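PDB 2R91: 2-Keto-3-deoxy-(6-phospho-)gluconate aldolase from Thermoproteus tenax, which belongs to the dihydrodipicolinate synthetase family and folds as a closed eight-stranded parallel beta/alpha barrel of the TIM type, assembled here as four chains. Local coordinates for residues 1-5 and 205-209; 28-33 and 198-203. All blocks are in the same frame, centred on the assembly; numbering follows the deposited sequence.

Contact 1: residues 1-5 and 205-209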
loop_
_atom_site.group_PDB
_atom_site.type_symbol
_atom_site.label_atom_id
_atom_site.label_comp_id
_atom_site.label_asym_id
_atom_site.label_seq_id
_atom_site.Cartn_x
_atom_site.Cartn_y
_atom_site.Cartn_z
ATOM N N MET A 1 17.975 -29.285 -5.131
ATOM C CA MET A 1 17.563 -27.909 -4.675
ATOM C C MET A 1 18.182 -27.622 -3.314
ATOM O O MET A 1 18.286 -28.510 -2.463
ATOM C CB MET A 1 16.026 -27.783 -4.626
ATOM C CG MET A 1 15.367 -27.935 -6.014
ATOM S SD MET A 1 13.556 -27.912 -5.915
ATOM C CE MET A 1 13.243 -29.465 -5.100
ATOM N N GLU A 2 18.626 -26.378 -3.136
ATOM C CA GLU A 2 19.455 -25.984 -2.002
ATOM C C GLU A 2 18.691 -25.372 -0.842
ATOM O O GLU A 2 17.720 -24.664 -1.036
ATOM C CB GLU A 2 20.534 -24.994 -2.476
ATOM C CG GLU A 2 21.566 -25.696 -3.390
ATOM C CD GLU A 2 22.376 -24.725 -4.233
ATOM O OE1 GLU A 2 22.038 -23.528 -4.280
ATOM O OE2 GLU A 2 23.369 -25.158 -4.840
ATOM N N ILE A 3 19.163 -25.662 0.355
ATOM C CA ILE A 3 18.753 -24.959 1.543
ATOM C C ILE A 3 19.866 -23.945 1.833
ATOM O O ILE A 3 21.026 -24.326 2.099
ATOM C CB ILE A 3 18.564 -25.924 2.705
ATOM C CG1 ILE A 3 17.372 -26.853 2.384
ATOM C CG2 ILE A 3 18.313 -25.123 4.023
ATOM C CD1 ILE A 3 17.155 -28.057 3.325
ATOM N N VAL A 4 19.522 -22.668 1.736
ATOM C CA VAL A 4 20.508 -21.610 1.989
ATOM C C VAL A 4 20.124 -20.931 3.291
ATOM O O VAL A 4 18.976 -20.515 3.472
ATOM C CB VAL A 4 20.514 -20.567 0.846
ATOM C CG1 VAL A 4 21.597 -19.468 1.086
ATOM C CG2 VAL A 4 20.665 -21.206 -0.527
ATOM N N ALA A 5 21.051 -20.837 4.230
ATOM C CA ALA A 5 20.746 -20.172 5.483
ATOM C C ALA A 5 21.185 -18.700 5.469
ATOM O O ALA A 5 22.373 -18.425 5.338
ATOM C CB ALA A 5 21.407 -20.895 6.624
ATOM N N LEU A 205 13.444 -28.042 7.432
ATOM C CA LEU A 205 13.476 -27.650 6.026
ATOM C C LEU A 205 13.920 -28.833 5.173
ATOM O O LEU A 205 13.423 -29.034 4.078
ATOM C CB LEU A 205 14.427 -26.449 5.795
ATOM C CG LEU A 205 14.158 -25.160 6.588
ATOM C CD1 LEU A 205 14.965 -24.004 5.941
ATOM C CD2 LEU A 205 12.656 -24.813 6.628
ATOM N N ALA A 206 14.898 -29.586 5.671
ATOM C CA ALA A 206 15.391 -30.781 4.962
ATOM C C ALA A 206 14.270 -31.820 4.898
ATOM O O ALA A 206 14.101 -32.475 3.885
ATOM C CB ALA A 206 16.639 -31.359 5.674
ATOM N N GLY A 207 13.516 -31.956 5.980
ATOM C CA GLY A 207 12.332 -32.841 5.981
ATOM C C GLY A 207 11.316 -32.431 4.924
ATOM O O GLY A 207 10.783 -33.278 4.198
ATOM N N ILE A 208 11.062 -31.130 4.799
ATOM C CA ILE A 208 10.159 -30.663 3.733
ATOM C C ILE A 208 10.698 -31.004 2.356
ATOM O O ILE A 208 9.967 -31.500 1.495
ATOM C CB ILE A 208 9.900 -29.140 3.832
ATOM C CG1 ILE A 208 9.172 -28.825 5.146
ATOM C CG2 ILE A 208 9.120 -28.645 2.590
ATOM C CD1 ILE A 208 8.886 -27.315 5.362
ATOM N N ARG A 209 11.978 -30.707 2.119
ATOM C CA ARG A 209 12.593 -30.992 0.816
ATOM C C ARG A 209 12.521 -32.498 0.469
ATOM O O ARG A 209 12.198 -32.874 -0.669
ATOM C CB ARG A 209 14.082 -30.550 0.818
ATOM C CG ARG A 209 14.714 -30.620 -0.572
ATOM C CD ARG A 209 16.180 -30.096 -0.592
ATOM N NE ARG A 209 17.008 -30.858 0.344
ATOM C CZ ARG A 209 18.253 -30.531 0.695
ATOM N NH1 ARG A 209 18.815 -29.430 0.203
ATOM N NH2 ARG A 209 18.898 -31.279 1.584
#

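Contact 2: residues 28-33 and 198-203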
loop_
_atom_site.group_PDB
_atom_site.type_symbol
_atom_site.label_atom_id
_atom_site.label_comp_id
_atom_site.label_asym_id
_atom_site.label_seq_id
_atom_site.Cartn_x
_atom_site.Cartn_y
_atom_site.Cartn_z
ATOM N N ILE A 28 24.409 -26.080 11.727
ATOM C CA ILE A 28 23.326 -26.085 10.736
ATOM C C ILE A 28 23.757 -26.703 9.408
ATOM O O ILE A 28 22.962 -27.329 8.718
ATOM C CB ILE A 28 22.663 -24.681 10.587
ATOM C CG1 ILE A 28 23.587 -23.705 9.826
ATOM C CG2 ILE A 28 22.277 -24.145 11.980
ATOM C CD1 ILE A 28 23.061 -22.216 9.804
ATOM N N THR A 29 25.020 -26.558 9.023
ATOM C CA THR A 29 25.448 -27.205 7.779
ATOM C C THR A 29 25.507 -28.741 7.970
ATOM O O THR A 29 25.349 -29.488 7.015
ATOM C CB THR A 29 26.813 -26.666 7.244
ATOM O OG1 THR A 29 27.783 -26.786 8.273
ATOM C CG2 THR A 29 26.709 -25.175 6.851
ATOM N N SER A 30 25.707 -29.209 9.197
ATOM C CA SER A 30 25.620 -30.646 9.449
ATOM C C SER A 30 24.183 -31.197 9.331
ATOM O O SER A 30 23.974 -32.406 9.152
ATOM C CB SER A 30 26.196 -31.012 10.810
ATOM O OG SER A 30 25.248 -30.792 11.848
ATOM N N LYS A 31 23.202 -30.302 9.440
ATOM C CA LYS A 31 21.800 -30.681 9.475
ATOM C C LYS A 31 21.067 -30.362 8.189
ATOM O O LYS A 31 19.838 -30.371 8.168
ATOM C CB LYS A 31 21.106 -30.029 10.669
ATOM C CG LYS A 31 21.569 -30.619 11.989
ATOM C CD LYS A 31 20.731 -30.185 13.157
ATOM C CE LYS A 31 21.297 -30.726 14.437
ATOM N NZ LYS A 31 20.411 -30.431 15.586
ATOM N N GLY A 32 21.805 -30.088 7.116
ATOM C CA GLY A 32 21.179 -29.912 5.805
ATOM C C GLY A 32 21.328 -28.567 5.089
ATOM O O GLY A 32 20.895 -28.417 3.942
ATOM N N VAL A 33 21.894 -27.573 5.759
ATOM C CA VAL A 33 22.143 -26.295 5.081
ATOM C C VAL A 33 23.291 -26.502 4.077
ATOM O O VAL A 33 24.376 -26.962 4.454
ATOM C CB VAL A 33 22.480 -25.150 6.063
ATOM C CG1 VAL A 33 22.856 -23.863 5.292
ATOM C CG2 VAL A 33 21.285 -24.891 7.021
ATOM N N ALA A 198 16.163 -21.757 8.516
ATOM C CA ALA A 198 17.347 -22.630 8.432
ATOM C C ALA A 198 18.307 -22.396 9.601
ATOM O O ALA A 198 19.150 -23.240 9.881
ATOM C CB ALA A 198 18.065 -22.491 7.089
ATOM N N ASN A 199 18.183 -21.260 10.279
ATOM C CA ASN A 199 18.958 -21.055 11.496
ATOM C C ASN A 199 18.559 -21.980 12.633
ATOM O O ASN A 199 19.415 -22.497 13.335
ATOM C CB ASN A 199 18.855 -19.613 12.001
ATOM C CG ASN A 199 19.658 -18.667 11.156
ATOM O OD1 ASN A 199 20.886 -18.624 11.271
ATOM N ND2 ASN A 199 18.983 -17.948 10.261
ATOM N N TYR A 200 17.248 -22.118 12.863
ATOM C CA TYR A 200 16.781 -22.815 14.070
ATOM C C TYR A 200 16.206 -24.196 13.817
ATOM O O TYR A 200 16.214 -25.016 14.722
ATOM C CB TYR A 200 15.800 -21.952 14.878
ATOM C CG TYR A 200 14.659 -21.302 14.090
ATOM C CD1 TYR A 200 13.444 -21.964 13.900
ATOM C CD2 TYR A 200 14.771 -19.988 13.618
ATOM C CE1 TYR A 200 12.381 -21.338 13.204
ATOM C CE2 TYR A 200 13.734 -19.363 12.934
ATOM C CZ TYR A 200 12.531 -20.044 12.746
ATOM O OH TYR A 200 11.503 -19.426 12.063
ATOM N N LEU A 201 15.709 -24.452 12.607
ATOM C CA LEU A 201 15.145 -25.763 12.260
ATOM C C LEU A 201 15.549 -26.247 10.881
ATOM O O LEU A 201 14.696 -26.591 10.048
ATOM C CB LEU A 201 13.586 -25.768 12.403
ATOM C CG LEU A 201 13.128 -25.879 13.847
ATOM C CD1 LEU A 201 11.639 -25.464 14.012
ATOM C CD2 LEU A 201 13.387 -27.313 14.364
ATOM N N PRO A 202 16.878 -26.317 10.625
ATOM C CA PRO A 202 17.333 -26.799 9.323
ATOM C C PRO A 202 16.806 -28.210 9.051
ATOM O O PRO A 202 16.537 -28.542 7.907
ATOM C CB PRO A 202 18.888 -26.829 9.483
ATOM C CG PRO A 202 19.137 -26.869 10.980
ATOM C CD PRO A 202 18.004 -25.973 11.518
ATOM N N GLU A 203 16.693 -29.034 10.092
ATOM C CA GLU A 203 16.243 -30.418 9.892
ATOM C C GLU A 203 14.784 -30.459 9.441
ATOM O O GLU A 203 14.388 -31.370 8.752
ATOM C CB GLU A 203 16.461 -31.283 11.135
ATOM C CG GLU A 203 15.764 -30.826 12.435
ATOM C CD GLU A 203 16.589 -29.805 13.263
ATOM O OE1 GLU A 203 16.908 -28.738 12.763
ATOM O OE2 GLU A 203 16.925 -30.082 14.431
#

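Contact 1: residues 1-5 and 205-209
R209 donates the single hydrogen bond between residues 1-5 and 205-209, from NH1 to the carbonyl O of M1 at 2.9 Å. NH1 is received in the plane of the carbonyl, but the oxygen lies tilted out of the guanidinium plane, and the angle at the hydrogen is a bent 136°. With CG anti to the backbone N, the R209 chain reaches out to the strand, and its bend at chi3 (58°) brings the guanidinium over I3. NH1 also forms a salt bridge with D34, whose carboxylate accepts the backbone N-H of I3 as well.

The packing contacts centre on I3. Its CD1 lies over the middle of one guanidinium face, 3.7 Å above the plane, and F186 touches both I3 and R209. The same methyl rests on the helix backbone, 3.6 Å from N of A206, and meets CB of L205 at 4.0 Å. The other branch, CG2, reaches CD1 of L205, also at 4.0 Å.

Strand 2-5 and helix 205-209 run nearly antiparallel (160°) with their axes 9.7 Å apart, the layering of a TIM barrel, here joining the first barrel strand to the helix that follows the last.

Contact 2: residues 28-33 and 198-203
The turn that leads from the first barrel helix, 18-30, toward strand 35-38 packs here against the start of helix 202-213, which follows the eighth strand of the TIM barrel. P202, the first residue of that helix, touches three side chains of residues 28-33. Its CG lies 3.7 Å from CB of K31 and, more loosely, 4.2 Å from CB of I28, while its CB meets CG2 of V33 at 3.9 Å. The same V33 methyl also touches CB of A198 at 4.0 Å.

With chi1 at 73°, CG2 of I28 lies beside its own backbone N and approaches O of N199 at 3.6 Å. The carbonyl oxygens of A198 and N199 are buried here without a polar partner in the model; methyl groups of I28 pack against both, and CG2 of V33 against that of A198. The N199 side chain turns elsewhere, its amide bonded to S196, P6, H24 and I8.

Farther along, the extended chain of K31 runs alongside E203, both pointing the same way. NZ and OE2 form a long salt bridge of 3.7 Å; Q251 hydrogen-bonds to both residues, accepting from K31 NZ and donating to E203 OE1. The turn itself is drawn together by O of I28, which accepts from the backbone N of K31 and of V33 on opposite faces of its plane. The whole closes the barrel's helical layer, bringing the C-terminal end of its first helix against the N-terminal end of the one after its eighth strand.

Contacts 1 and 2 lie side by side, their centres about 8 Å apart, and share helix 202-213: contact 2 uses its first two residues and the loop before them, contact 1 residues 205-209. They touch directly by van der Waals packing of side chains on side chains and on backbone. CB of A5 sits 3.6 Å from CG1 of V33, CB of I3 is 3.6 Å from O of G32, and CD1 of L205 lies 3.6 Å from N of A198. Strand 2-6 thus packs against both the turn after the first helix and the helix after the last strand. Together the two contacts join the first and last beta/alpha units, where the barrel closes on itself. No other chain of the tetramer touches either contact.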